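Local coordinates for N-formylglutamate amidohydrolase (Ralstonia eutropha, PDB 2Q7S), which binds a zinc ion and probably works as a hydrolase, cleaving the formyl amide bond of N-formylglutamate or a related substrate, at residues 89-92 and 93-97; 130-133 and 134-138; 211-214 and 215-219; 250-253 and 254-257. All coordinates share one frame; numbering follows the deposited sequence.

Overall arrangement
The four contacts are all local, and each marks a place where the chain changes course. Interactions 1 and 2 adjoin, with centres about 9 Å apart: strands 96-97 and 132-133 pair in parallel, Q95 O and E97 N both probably hydrogen-bonding to the backbone of L132. Interaction 3 closes helix 205-217 on the opposite side of the chain's centre, about 41 Å from interaction 1 and about 44 Å from interaction 2, centre to centre. Interaction 4 lies about 16 Å from interaction 3 between centres and is the one beside the metal. Its R253 side chain comes to about 6 Å from the zinc ion bound by H32, D55 and H172, and forms a salt bridge to D55.

Interaction 1. Residues 89-92 and 93-97; sequences DDID and PAQLE
The amide oxygen OE1 of Q95 is gripped from two directions. D92 N donates to Q95 OE1 over 3.2 Å, in the carbonyl plane and on a lone pair, while water 1 approaches the same Q95 OE1 to 2.7 Å and reaches D90 O as well. Q95 reaches back to D92 because its CG sits between the backbone N and the carbonyl carbon (chi1 74°) and the chain beyond runs out extended until OE1 meets the backbone N of D92. The other end of that amide is held too, NE2 donating to the backbone O of I117, and this fixes the rotation of the group. Where the Q95 chain crosses I91 at about a right angle, I91 CG2 packs 3.6 Å from Q95 OE1; the same methyl lies 4.0 Å from L96 CD1, which gives the polar grip an apolar flank. D92 serves the turn twice over. Its backbone O accepts from Q95 N at 2.9 Å, the donor standing above the carbonyl plane, and its carboxylate folds forward so that OD1 accepts from A94 N at 3.1 Å in a nearly straight bond that meets the carboxylate from above its plane. An Asx turn laid over a type I beta turn is the result, opening the short 3-10 segment 93-95 that delivers the chain into strand 96-97.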
ATOM      1  N   ASP A  89     -14.089  -8.425  -4.753  1.00 12.52           N
ATOM      2  CA  ASP A  89     -14.882  -8.583  -5.955  1.00 14.29           C
ATOM      3  C   ASP A  89     -14.206  -7.979  -7.195  1.00 13.71           C
ATOM      4  O   ASP A  89     -14.807  -7.932  -8.252  1.00 12.16           O
ATOM      5  CB  ASP A  89     -16.310  -8.062  -5.756  1.00 15.58           C
ATOM      6  CG  ASP A  89     -16.384  -6.558  -5.503  1.00 21.12           C
ATOM      7  OD1 ASP A  89     -15.335  -5.882  -5.321  1.00 21.81           O
ATOM      8  OD2 ASP A  89     -17.526  -6.065  -5.485  1.00 21.55           O
ATOM      9  N   ASP A  90     -12.941  -7.589  -7.053  1.00 13.86           N
ATOM     10  CA  ASP A  90     -12.162  -6.959  -8.135  1.00 13.61           C
ATOM     11  C   ASP A  90     -11.394  -8.018  -8.929  1.00 15.28           C
ATOM     12  O   ASP A  90     -10.181  -8.021  -9.002  1.00 15.83           O
ATOM     13  CB  ASP A  90     -11.245  -5.886  -7.570  1.00 12.50           C
ATOM     14  CG  ASP A  90     -10.701  -4.973  -8.624  1.00 20.15           C
ATOM     15  OD1 ASP A  90     -11.030  -5.120  -9.831  1.00 16.76           O
ATOM     16  OD2 ASP A  90      -9.969  -4.062  -8.228  1.00 15.18           O
ATOM     17  N   ILE A  91     -12.188  -8.897  -9.557  1.00 16.98           N
ATOM     18  CA  ILE A  91     -11.745 -10.023 -10.331  1.00 15.03           C
ATOM     19  C   ILE A  91     -12.532  -9.986 -11.625  1.00 15.20           C
ATOM     20  O   ILE A  91     -13.723  -9.745 -11.607  1.00 15.51           O
ATOM     21  CB  ILE A  91     -12.096 -11.369  -9.667  1.00 16.22           C
ATOM     22  CG1 ILE A  91     -11.517 -11.464  -8.251  1.00 15.69           C
ATOM     23  CG2 ILE A  91     -11.626 -12.479 -10.586  1.00 12.41           C
ATOM     24  CD1 ILE A  91     -12.035 -12.616  -7.375  1.00 15.03           C
ATOM     25  N   ASP A  92     -11.856 -10.215 -12.747  1.00 18.33           N
ATOM     26  CA  ASP A  92     -12.500 -10.345 -14.037  1.00 18.60           C
ATOM     27  C   ASP A  92     -12.892 -11.808 -14.207  1.00 18.74           C
ATOM     28  O   ASP A  92     -12.021 -12.668 -14.167  1.00 17.45           O
ATOM     29  CB  ASP A  92     -11.515  -9.930 -15.135  1.00 21.22           C
ATOM     30  CG  ASP A  92     -12.057 -10.137 -16.555  1.00 21.35           C
ATOM     31  OD1 ASP A  92     -13.229 -10.505 -16.742  1.00 30.18           O
ATOM     32  OD2 ASP A  92     -11.275  -9.925 -17.509  1.00 36.63           O
ATOM     33  N   PRO A  93     -14.206 -12.102 -14.391  1.00 20.74           N
ATOM     34  CA  PRO A  93     -14.699 -13.457 -14.647  1.00 20.81           C
ATOM     35  C   PRO A  93     -13.899 -14.282 -15.649  1.00 21.92           C
ATOM     36  O   PRO A  93     -13.800 -15.506 -15.510  1.00 21.83           O
ATOM     37  CB  PRO A  93     -16.087 -13.203 -15.234  1.00 22.63           C
ATOM     38  CG  PRO A  93     -16.520 -11.938 -14.717  1.00 21.15           C
ATOM     39  CD  PRO A  93     -15.323 -11.142 -14.310  1.00 19.86           C
ATOM     40  N   ALA A  94     -13.349 -13.617 -16.662  1.00 20.75           N
ATOM     41  CA  ALA A  94     -12.628 -14.296 -17.710  1.00 22.63           C
ATOM     42  C   ALA A  94     -11.284 -14.820 -17.286  1.00 21.05           C
ATOM     43  O   ALA A  94     -10.701 -15.596 -18.016  1.00 21.09           O
ATOM     44  CB  ALA A  94     -12.468 -13.393 -18.919  1.00 25.15           C
ATOM     45  N   GLN A  95     -10.771 -14.406 -16.130  1.00 22.60           N
ATOM     46  CA  GLN A  95      -9.514 -14.956 -15.643  1.00 24.55           C
ATOM     47  C   GLN A  95      -9.684 -16.280 -14.888  1.00 23.62           C
ATOM     48  O   GLN A  95      -8.703 -16.960 -14.621  1.00 26.13           O
ATOM     49  CB  GLN A  95      -8.692 -13.903 -14.857  1.00 23.92           C
ATOM     50  CG  GLN A  95      -9.123 -13.514 -13.466  1.00 31.31           C
ATOM     51  CD  GLN A  95      -8.281 -12.346 -12.893  1.00 30.71           C
ATOM     52  OE1 GLN A  95      -8.812 -11.273 -12.529  1.00 27.46           O
ATOM     53  NE2 GLN A  95      -6.965 -12.547 -12.845  1.00 34.30           N
ATOM     54  N   LEU A  96     -10.931 -16.650 -14.593  1.00 21.74           N
ATOM     55  CA  LEU A  96     -11.259 -17.845 -13.814  1.00 20.56           C
ATOM     56  C   LEU A  96     -11.778 -18.994 -14.687  1.00 21.22           C
ATOM     57  O   LEU A  96     -12.474 -18.776 -15.668  1.00 18.47           O
ATOM     58  CB  LEU A  96     -12.326 -17.509 -12.762  1.00 19.33           C
ATOM     59  CG  LEU A  96     -11.949 -16.405 -11.768  1.00 17.98           C
ATOM     60  CD1 LEU A  96     -13.017 -16.255 -10.659  1.00 20.71           C
ATOM     61  CD2 LEU A  96     -10.637 -16.728 -11.183  1.00 15.66           C
ATOM     62  N   GLU A  97     -11.394 -20.211 -14.321  1.00 23.75           N
ATOM     63  CA  GLU A  97     -11.945 -21.418 -14.899  1.00 26.15           C
ATOM     64  C   GLU A  97     -13.138 -21.672 -14.017  1.00 28.88           C
ATOM     65  O   GLU A  97     -12.972 -21.925 -12.807  1.00 29.62           O
ATOM     66  CB  GLU A  97     -10.962 -22.578 -14.793  1.00 25.99           C
ATOM     67  CG  GLU A  97     -11.399 -23.831 -15.514  1.00 33.38           C
ATOM     68  CD  GLU A  97     -11.318 -25.082 -14.661  1.00 40.06           C
ATOM     69  OE1 GLU A  97     -11.325 -24.967 -13.419  1.00 41.19           O
ATOM     70  OE2 GLU A  97     -11.291 -26.195 -15.243  1.00 45.82           O
TER
HETATM   71  O   HOH W   1      -8.181  -9.947 -10.287  1.00 31.35           O

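Interaction 2. Residues 130-133 and 134-138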
ATOM      1  N   ARG A 130      -2.916 -20.557 -18.514  1.00 28.84           N
ATOM      2  CA  ARG A 130      -4.165 -21.187 -18.162  1.00 29.93           C
ATOM      3  C   ARG A 130      -5.000 -20.217 -17.315  1.00 27.44           C
ATOM      4  O   ARG A 130      -4.491 -19.202 -16.807  1.00 28.14           O
ATOM      5  CB  ARG A 130      -3.881 -22.441 -17.334  1.00 29.52           C
ATOM      6  CG  ARG A 130      -3.373 -22.048 -15.972  1.00 35.94           C
ATOM      7  CD  ARG A 130      -2.856 -23.164 -15.110  1.00 37.33           C
ATOM      8  NE  ARG A 130      -2.282 -22.522 -13.926  1.00 43.52           N
ATOM      9  CZ  ARG A 130      -3.004 -22.096 -12.891  1.00 47.15           C
ATOM     10  NH1 ARG A 130      -4.326 -22.283 -12.876  1.00 44.00           N
ATOM     11  NH2 ARG A 130      -2.404 -21.499 -11.855  1.00 43.89           N
ATOM     12  N   LYS A 131      -6.273 -20.560 -17.162  1.00 24.81           N
ATOM     13  CA  LYS A 131      -7.190 -19.853 -16.277  1.00 24.39           C
ATOM     14  C   LYS A 131      -7.114 -20.439 -14.879  1.00 23.28           C
ATOM     15  O   LYS A 131      -7.017 -21.651 -14.711  1.00 22.71           O
ATOM     16  CB  LYS A 131      -8.618 -19.945 -16.813  1.00 24.43           C
ATOM     17  CG  LYS A 131      -8.822 -19.126 -18.067  1.00 26.99           C
ATOM     18  CD  LYS A 131     -10.193 -19.281 -18.623  1.00 27.64           C
ATOM     19  CE  LYS A 131     -10.485 -18.201 -19.678  1.00 34.61           C
ATOM     20  NZ  LYS A 131     -11.926 -17.770 -19.583  1.00 39.81           N
ATOM     21  N   LEU A 132      -7.172 -19.578 -13.867  1.00 20.89           N
ATOM     22  CA  LEU A 132      -7.092 -20.025 -12.480  1.00 19.14           C
ATOM     23  C   LEU A 132      -8.426 -20.610 -12.083  1.00 16.26           C
ATOM     24  O   LEU A 132      -9.474 -20.229 -12.604  1.00 16.99           O
ATOM     25  CB  LEU A 132      -6.658 -18.890 -11.535  1.00 20.20           C
ATOM     26  CG  LEU A 132      -5.526 -17.980 -12.043  1.00 19.56           C
ATOM     27  CD1 LEU A 132      -5.040 -17.110 -10.919  1.00 19.57           C
ATOM     28  CD2 LEU A 132      -4.379 -18.758 -12.614  1.00 28.57           C
ATOM     29  N   THR A 133      -8.406 -21.600 -11.216  1.00 14.53           N
ATOM     30  CA  THR A 133      -9.668 -22.194 -10.798  1.00 15.23           C
ATOM     31  C   THR A 133     -10.317 -21.263  -9.768  1.00 15.79           C
ATOM     32  O   THR A 133      -9.631 -20.437  -9.126  1.00 17.85           O
ATOM     33  CB  THR A 133      -9.518 -23.622 -10.240  1.00 14.24           C
ATOM     34  OG1 THR A 133      -8.795 -23.568  -9.016  1.00 12.78           O
ATOM     35  CG2 THR A 133      -8.805 -24.550 -11.251  1.00 15.68           C
ATOM     36  N   VAL A 134     -11.629 -21.380  -9.612  1.00 15.12           N
ATOM     37  CA  VAL A 134     -12.322 -20.675  -8.525  1.00 14.38           C
ATOM     38  C   VAL A 134     -11.687 -21.055  -7.170  1.00 13.86           C
ATOM     39  O   VAL A 134     -11.287 -20.186  -6.385  1.00 13.02           O
ATOM     40  CB  VAL A 134     -13.828 -20.928  -8.585  1.00 16.21           C
ATOM     41  CG1 VAL A 134     -14.557 -20.486  -7.273  1.00 13.24           C
ATOM     42  CG2 VAL A 134     -14.408 -20.198  -9.757  1.00 13.84           C
ATOM     43  N   ALA A 135     -11.536 -22.363  -6.946  1.00 14.16           N
ATOM     44  CA  ALA A 135     -10.961 -22.925  -5.721  1.00 12.45           C
ATOM     45  C   ALA A 135      -9.601 -22.347  -5.392  1.00 12.25           C
ATOM     46  O   ALA A 135      -9.324 -22.024  -4.246  1.00 13.40           O
ATOM     47  CB  ALA A 135     -10.920 -24.513  -5.825  1.00 12.02           C
ATOM     48  N   GLU A 136      -8.743 -22.196  -6.405  1.00 14.67           N
ATOM     49  CA  GLU A 136      -7.399 -21.719  -6.226  1.00 14.31           C
ATOM     50  C   GLU A 136      -7.366 -20.256  -5.750  1.00 13.54           C
ATOM     51  O   GLU A 136      -6.613 -19.877  -4.836  1.00  9.34           O
ATOM     52  CB  GLU A 136      -6.621 -21.967  -7.529  1.00 15.28           C
ATOM     53  CG  GLU A 136      -5.742 -20.900  -8.017  1.00 23.64           C
ATOM     54  CD  GLU A 136      -4.975 -21.320  -9.277  1.00 24.61           C
ATOM     55  OE1 GLU A 136      -5.525 -22.111 -10.103  1.00 32.91           O
ATOM     56  OE2 GLU A 136      -3.825 -20.835  -9.411  1.00 36.36           O
ATOM     57  N   VAL A 137      -8.227 -19.435  -6.336  1.00 11.54           N
ATOM     58  CA  VAL A 137      -8.304 -18.071  -5.967  1.00 11.28           C
ATOM     59  C   VAL A 137      -8.935 -17.966  -4.570  1.00 11.86           C
ATOM     60  O   VAL A 137      -8.463 -17.227  -3.725  1.00 12.33           O
ATOM     61  CB  VAL A 137      -9.089 -17.290  -7.064  1.00 11.99           C
ATOM     62  CG1 VAL A 137      -9.464 -15.860  -6.606  1.00  9.81           C
ATOM     63  CG2 VAL A 137      -8.229 -17.272  -8.345  1.00 11.47           C
ATOM     64  N   GLN A 138      -9.948 -18.776  -4.295  1.00 11.23           N
ATOM     65  CA  GLN A 138     -10.535 -18.758  -2.979  1.00 10.96           C
ATOM     66  C   GLN A 138      -9.469 -19.042  -1.918  1.00 12.54           C
ATOM     67  O   GLN A 138      -9.453 -18.395  -0.896  1.00 11.07           O
ATOM     68  CB  GLN A 138     -11.692 -19.742  -2.898  1.00  9.13           C
ATOM     69  CG  GLN A 138     -12.981 -19.229  -3.593  1.00 13.31           C
ATOM     70  CD  GLN A 138     -14.030 -20.292  -3.695  1.00 12.06           C
ATOM     71  OE1 GLN A 138     -13.703 -21.476  -3.686  1.00 12.69           O
ATOM     72  NE2 GLN A 138     -15.317 -19.888  -3.785  1.00  9.13           N
TER
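Torsions at both ends draw R130 and E136 together over six residues. R130 has CG wedged between its backbone N and carbonyl carbon (chi1 70°) and then extends straight to NE; E136 has a chi1 of 137°, away from any staggered position, and is extended beyond CG, reaching back past the start of its helix. The two side chains arrive from opposite directions and meet end-on, with guanidinium and carboxylate nearly coplanar, 16° apart. The salt bridge is bidentate: R130 NH2 donates to E136 OE2 at 2.9 Å in the guanidinium plane, and R130 NH1 to E136 OE1 at 3.0 Å, somewhat tilted from it. Each oxygen uses its syn lone pair.

E136 OE1 has a second donor, T133 N at 3.1 Å, which comes from above the carboxylate plane. T133 returns the bond from its own side chain, T133 OG1 accepting from E136 N at 2.9 Å. This reciprocal pair is a capping box, with T133 at the N-cap of helix 134-163, and the first helical bond, V137 N to T133 O, follows directly. Two donors on one oxygen, a guanidinium and the nearby helix start should all favour a negatively charged E136; R140, one turn on, adds only a long, weak ion pair to OE2. L132 packs alongside, its CB 3.7 Å from E136 CD and 3.9 Å from V137 CG2, the valine crossing it at about a right angle. V134 and V137 also touch W100, and V137 reaches L96 of strand 96-97.

Interaction 3. Residues 211-214 and 215-219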
ATOM      1  N   VAL A 211       2.007  16.620   5.804  1.00 15.23           N
ATOM      2  CA  VAL A 211       2.896  15.703   5.083  1.00 16.66           C
ATOM      3  C   VAL A 211       3.495  16.385   3.844  1.00 17.46           C
ATOM      4  O   VAL A 211       4.707  16.321   3.601  1.00 17.24           O
ATOM      5  CB  VAL A 211       2.169  14.374   4.693  1.00 18.09           C
ATOM      6  CG1 VAL A 211       3.026  13.550   3.744  1.00 15.47           C
ATOM      7  CG2 VAL A 211       1.772  13.561   5.968  1.00 16.00           C
ATOM      8  N   GLU A 212       2.643  17.057   3.080  1.00 15.52           N
ATOM      9  CA  GLU A 212       3.102  17.777   1.895  1.00 15.98           C
ATOM     10  C   GLU A 212       4.213  18.804   2.223  1.00 14.31           C
ATOM     11  O   GLU A 212       5.215  18.882   1.554  1.00 14.91           O
ATOM     12  CB  GLU A 212       1.897  18.482   1.255  1.00 14.19           C
ATOM     13  CG  GLU A 212       2.210  19.337   0.047  1.00  7.66           C
ATOM     14  CD  GLU A 212       0.937  19.971  -0.498  1.00 17.92           C
ATOM     15  OE1 GLU A 212       0.508  20.955   0.124  1.00 24.53           O
ATOM     16  OE2 GLU A 212       0.347  19.458  -1.486  1.00 21.70           O
ATOM     17  N   ARG A 213       3.953  19.641   3.217  1.00 18.03           N
ATOM     18  CA  ARG A 213       4.854  20.723   3.627  1.00 17.40           C
ATOM     19  C   ARG A 213       6.177  20.165   4.149  1.00 16.72           C
ATOM     20  O   ARG A 213       7.249  20.614   3.757  1.00 14.30           O
ATOM     21  CB  ARG A 213       4.174  21.573   4.707  1.00 17.44           C
ATOM     22  CG  ARG A 213       5.063  22.643   5.365  1.00 18.14           C
ATOM     23  CD  ARG A 213       4.251  23.576   6.262  1.00 24.46           C
ATOM     24  NE  ARG A 213       3.559  22.886   7.371  1.00 38.03           N
ATOM     25  CZ  ARG A 213       2.225  22.758   7.520  1.00 45.40           C
ATOM     26  NH1 ARG A 213       1.357  23.277   6.631  1.00 46.05           N
ATOM     27  NH2 ARG A 213       1.742  22.102   8.579  1.00 44.01           N
ATOM     28  N   GLU A 214       6.109  19.180   5.026  1.00 14.20           N
ATOM     29  CA  GLU A 214       7.342  18.564   5.576  1.00 13.91           C
ATOM     30  C   GLU A 214       8.206  17.953   4.459  1.00 13.98           C
ATOM     31  O   GLU A 214       9.395  18.179   4.421  1.00 12.23           O
ATOM     32  CB  GLU A 214       6.995  17.525   6.651  1.00 14.49           C
ATOM     33  CG  GLU A 214       6.404  18.166   7.926  1.00 19.83           C
ATOM     34  CD  GLU A 214       7.448  18.936   8.729  1.00 25.45           C
ATOM     35  OE1 GLU A 214       8.599  18.453   8.778  1.00 18.76           O
ATOM     36  OE2 GLU A 214       7.124  20.027   9.280  1.00 27.18           O
ATOM     37  N   LEU A 215       7.594  17.228   3.512  1.00 13.33           N
ATOM     38  CA  LEU A 215       8.340  16.632   2.403  1.00 13.03           C
ATOM     39  C   LEU A 215       8.920  17.633   1.433  1.00 11.19           C
ATOM     40  O   LEU A 215      10.066  17.494   1.039  1.00 14.39           O
ATOM     41  CB  LEU A 215       7.466  15.602   1.634  1.00 13.37           C
ATOM     42  CG  LEU A 215       7.223  14.328   2.444  1.00 18.17           C
ATOM     43  CD1 LEU A 215       6.355  13.424   1.705  1.00 16.61           C
ATOM     44  CD2 LEU A 215       8.511  13.600   2.846  1.00 14.25           C
ATOM     45  N   ARG A 216       8.139  18.651   1.033  1.00 12.05           N
ATOM     46  CA  ARG A 216       8.680  19.765   0.227  1.00  9.97           C
ATOM     47  C   ARG A 216       9.788  20.537   0.935  1.00 11.54           C
ATOM     48  O   ARG A 216      10.722  20.980   0.308  1.00 11.78           O
ATOM     49  CB  ARG A 216       7.565  20.734  -0.204  1.00  9.95           C
ATOM     50  CG  ARG A 216       6.634  20.133  -1.205  1.00  9.85           C
ATOM     51  CD  ARG A 216       5.447  21.040  -1.442  1.00 11.43           C
ATOM     52  NE  ARG A 216       4.666  20.539  -2.553  1.00 16.68           N
ATOM     53  CZ  ARG A 216       3.493  21.047  -2.940  1.00 20.82           C
ATOM     54  NH1 ARG A 216       2.909  22.031  -2.267  1.00 19.91           N
ATOM     55  NH2 ARG A 216       2.867  20.519  -3.978  1.00 23.00           N
ATOM     56  N   GLU A 217       9.715  20.675   2.238  1.00 11.29           N
ATOM     57  CA  GLU A 217      10.808  21.345   2.962  1.00 19.26           C
ATOM     58  C   GLU A 217      12.124  20.561   2.917  1.00 17.45           C
ATOM     59  O   GLU A 217      13.172  21.153   2.984  1.00 16.97           O
ATOM     60  CB  GLU A 217      10.376  21.699   4.392  1.00 18.20           C
ATOM     61  CG  GLU A 217       9.338  22.824   4.371  1.00 28.50           C
ATOM     62  CD  GLU A 217       8.882  23.324   5.749  1.00 27.89           C
ATOM     63  OE1 GLU A 217       9.409  22.837   6.775  1.00 40.13           O
ATOM     64  OE2 GLU A 217       7.984  24.214   5.773  1.00 31.46           O
ATOM     65  N   LYS A 218      12.053  19.241   2.741  1.00 18.93           N
ATOM     66  CA  LYS A 218      13.236  18.363   2.703  1.00 20.24           C
ATOM     67  C   LYS A 218      13.746  18.197   1.264  1.00 20.48           C
ATOM     68  O   LYS A 218      14.739  17.510   1.015  1.00 21.29           O
ATOM     69  CB  LYS A 218      12.901  16.990   3.314  1.00 18.72           C
ATOM     70  CG  LYS A 218      12.621  17.009   4.838  1.00 20.75           C
ATOM     71  CD  LYS A 218      11.766  15.812   5.281  1.00 25.82           C
ATOM     72  CE  LYS A 218      11.661  15.580   6.811  1.00 19.69           C
ATOM     73  NZ  LYS A 218      11.330  16.836   7.588  1.00 22.54           N
ATOM     74  N   GLY A 219      13.037  18.807   0.319  1.00 17.84           N
ATOM     75  CA  GLY A 219      13.478  18.884  -1.051  1.00 16.19           C
ATOM     76  C   GLY A 219      12.750  17.984  -2.016  1.00 13.32           C
ATOM     77  O   GLY A 219      13.121  17.922  -3.175  1.00 11.37           O
TER
HETATM   78  O   HOH W   2       9.580  16.094   9.180  1.00 33.34           O
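V211 begins the last turns of helix 205-217 by laying its CG1 3.9 Å from L215 CD1, both side chains pointing the same way. Next, E212 runs out extended beside R216 so that carboxylate and guanidinium stack, their planes 6° apart and E212 CD 3.4 Å from R216 NH1. E212 OE1 lies 3.6 Å from that same R216 NH1 but well out of the guanidinium plane: probably charge alone attracts, as no N-H points across. The firmer polar partners are outside, R224 for the E212 carboxylate and V222 O for R216 NH2. R213 uses its aliphatic part, CG meeting E217 OE2 at 3.3 Å. E214 bends at chi2 (-71°) to turn its OE1 to K218 NZ, a weak salt bridge of 3.4 Å that water 2 spans with shorter bonds, 2.6 Å from E214 OE1 and 2.5 Å from K218 NZ. G219 is first to leave helical backbone angles, its positive phi completing a Schellman motif. As the helix of a beta-alpha-beta unit, it sets V211 and L215 over strand 193-196 and L215 against V222 of strand 222-224, with L278 and I282 of helix 267-289 packing alongside.

Interaction 4. Residues 250-253 and 254-257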
ATOM      1  N   GLU A 250       2.544   7.413  -1.969  1.00 19.21           N
ATOM      2  CA  GLU A 250       3.342   6.717  -2.995  1.00 20.95           C
ATOM      3  C   GLU A 250       4.712   7.366  -3.179  1.00 19.41           C
ATOM      4  O   GLU A 250       4.784   8.535  -3.370  1.00 14.32           O
ATOM      5  CB  GLU A 250       2.597   6.755  -4.330  1.00 22.12           C
ATOM      6  CG  GLU A 250       1.235   6.123  -4.324  1.00 22.94           C
ATOM      7  CD  GLU A 250       1.190   4.768  -4.946  1.00 21.83           C
ATOM      8  OE1 GLU A 250       2.235   4.285  -5.435  1.00 31.40           O
ATOM      9  OE2 GLU A 250       0.104   4.163  -4.923  1.00 31.53           O
ATOM     10  N   ILE A 251       5.781   6.574  -3.123  1.00 19.07           N
ATOM     11  CA  ILE A 251       7.135   7.035  -3.271  1.00 16.78           C
ATOM     12  C   ILE A 251       7.730   6.592  -4.622  1.00 15.23           C
ATOM     13  O   ILE A 251       7.796   5.391  -4.942  1.00 15.54           O
ATOM     14  CB  ILE A 251       8.012   6.450  -2.102  1.00 15.52           C
ATOM     15  CG1 ILE A 251       7.465   6.880  -0.744  1.00 17.80           C
ATOM     16  CG2 ILE A 251       9.461   6.825  -2.206  1.00 15.77           C
ATOM     17  CD1 ILE A 251       8.258   6.335   0.396  1.00 16.37           C
ATOM     18  N   ARG A 252       8.240   7.550  -5.389  1.00 13.21           N
ATOM     19  CA  ARG A 252       8.962   7.255  -6.633  1.00 10.69           C
ATOM     20  C   ARG A 252      10.197   6.361  -6.302  1.00 10.42           C
ATOM     21  O   ARG A 252      11.139   6.747  -5.630  1.00 13.16           O
ATOM     22  CB  ARG A 252       9.385   8.559  -7.310  1.00 12.87           C
ATOM     23  CG  ARG A 252       9.734   8.499  -8.787  1.00 13.53           C
ATOM     24  CD  ARG A 252       9.818   9.917  -9.379  1.00 13.23           C
ATOM     25  NE  ARG A 252      10.880  10.750  -8.797  1.00 17.47           N
ATOM     26  CZ  ARG A 252      12.118  10.819  -9.287  1.00 18.98           C
ATOM     27  NH1 ARG A 252      12.478  10.074 -10.321  1.00 20.04           N
ATOM     28  NH2 ARG A 252      13.006  11.621  -8.736  1.00 19.72           N
ATOM     29  N   ARG A 253      10.185   5.162  -6.842  1.00 14.13           N
ATOM     30  CA  ARG A 253      11.149   4.105  -6.548  1.00 12.76           C
ATOM     31  C   ARG A 253      12.619   4.433  -6.704  1.00 14.32           C
ATOM     32  O   ARG A 253      13.405   3.987  -5.857  1.00 16.74           O
ATOM     33  CB  ARG A 253      10.796   2.845  -7.374  1.00 10.54           C
ATOM     34  CG  ARG A 253       9.682   2.038  -6.741  1.00 11.50           C
ATOM     35  CD  ARG A 253       9.140   0.984  -7.711  1.00 11.89           C
ATOM     36  NE  ARG A 253       7.906   0.369  -7.244  1.00 13.08           N
ATOM     37  CZ  ARG A 253       7.168  -0.420  -8.029  1.00  5.32           C
ATOM     38  NH1 ARG A 253       7.583  -0.690  -9.242  1.00 12.60           N
ATOM     39  NH2 ARG A 253       6.069  -0.954  -7.580  1.00  9.67           N
ATOM     40  N   PRO A 254      13.013   5.209  -7.760  1.00 15.62           N
ATOM     41  CA  PRO A 254      14.422   5.582  -7.949  1.00 16.89           C
ATOM     42  C   PRO A 254      15.026   6.270  -6.756  1.00 14.38           C
ATOM     43  O   PRO A 254      16.229   6.175  -6.544  1.00 14.02           O
ATOM     44  CB  PRO A 254      14.407   6.508  -9.182  1.00 16.48           C
ATOM     45  CG  PRO A 254      13.275   6.145  -9.908  1.00 18.40           C
ATOM     46  CD  PRO A 254      12.203   5.737  -8.862  1.00 16.03           C
ATOM     47  N   LEU A 255      14.177   6.909  -5.959  1.00 18.71           N
ATOM     48  CA  LEU A 255      14.590   7.552  -4.712  1.00 16.41           C
ATOM     49  C   LEU A 255      15.287   6.628  -3.716  1.00 15.43           C
ATOM     50  O   LEU A 255      15.973   7.099  -2.829  1.00 18.00           O
ATOM     51  CB  LEU A 255      13.383   8.177  -4.015  1.00 18.09           C
ATOM     52  CG  LEU A 255      12.689   9.355  -4.708  1.00 19.26           C
ATOM     53  CD1 LEU A 255      11.565   9.849  -3.826  1.00 19.69           C
ATOM     54  CD2 LEU A 255      13.666  10.455  -4.964  1.00 19.52           C
ATOM     55  N   TYR A 256      15.046   5.326  -3.795  1.00 16.42           N
ATOM     56  CA  TYR A 256      15.599   4.410  -2.801  1.00 15.49           C
ATOM     57  C   TYR A 256      16.128   3.072  -3.303  1.00 14.08           C
ATOM     58  O   TYR A 256      16.909   2.450  -2.599  1.00 13.68           O
ATOM     59  CB  TYR A 256      14.563   4.175  -1.686  1.00 16.62           C
ATOM     60  CG  TYR A 256      13.381   3.332  -2.056  1.00 14.25           C
ATOM     61  CD1 TYR A 256      12.236   3.909  -2.569  1.00 15.24           C
ATOM     62  CD2 TYR A 256      13.408   1.972  -1.862  1.00 16.85           C
ATOM     63  CE1 TYR A 256      11.126   3.131  -2.865  1.00 19.57           C
ATOM     64  CE2 TYR A 256      12.340   1.180  -2.179  1.00 15.52           C
ATOM     65  CZ  TYR A 256      11.175   1.774  -2.677  1.00  7.50           C
ATOM     66  OH  TYR A 256      10.095   0.972  -2.975  1.00 16.60           O
HETATM   67  N   MSE A 257      15.746   2.652  -4.510  1.00 11.97           N
HETATM   68  CA  MSE A 257      16.197   1.377  -5.057  1.00 18.26           C
HETATM   69  C   MSE A 257      16.489   1.469  -6.534  1.00 18.87           C
HETATM   70  O   MSE A 257      16.075   2.426  -7.220  1.00 18.26           O
HETATM   71  CB  MSE A 257      15.153   0.287  -4.827  1.00 15.72           C
HETATM   72  CG  MSE A 257      13.824   0.662  -5.357  1.00 18.92           C
HETATM   73 SE   MSE A 257      12.460  -0.742  -5.294  0.75 20.64          SE
HETATM   74  CE  MSE A 257      12.331  -1.267  -7.141  1.00 16.01           C
TER
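A 3-10 turn takes the chain off the end of strand 244-252, beside the zinc site, where R253 and Y256 lie side by side. R252 O accepts from L255 N at 3.1 Å, closing the 3-10 turn. R253 O is gripped twice: Y256 N donates to it from above the carbonyl plane, and the backbone N of M257 (a selenomethionine) meets it nearly along the C=O axis, each at 3.0 Å. The Y256 ring takes its place through CG set between backbone N and carbonyl carbon (chi1 72°), which swings one face of the ring over R253 O, 3.5 Å from Y256 CD1. The phenol is fixed at its far end by T56 O and S173 OG. S173 OG also receives R253 NE, and R253 NH2 forms a salt bridge with the zinc ligand D55, putting R253 in the zinc's second shell, well placed to orient D55. R252 departs elsewhere, to D192 and N176. On the apolar side, I251 CG2 touches L255 CD1 and Y256 CD1, both at 4.0 Å and both crossing at about a right angle. The shaft of R253 runs beside M257, its CD 3.9 Å from the selenomethionine CE.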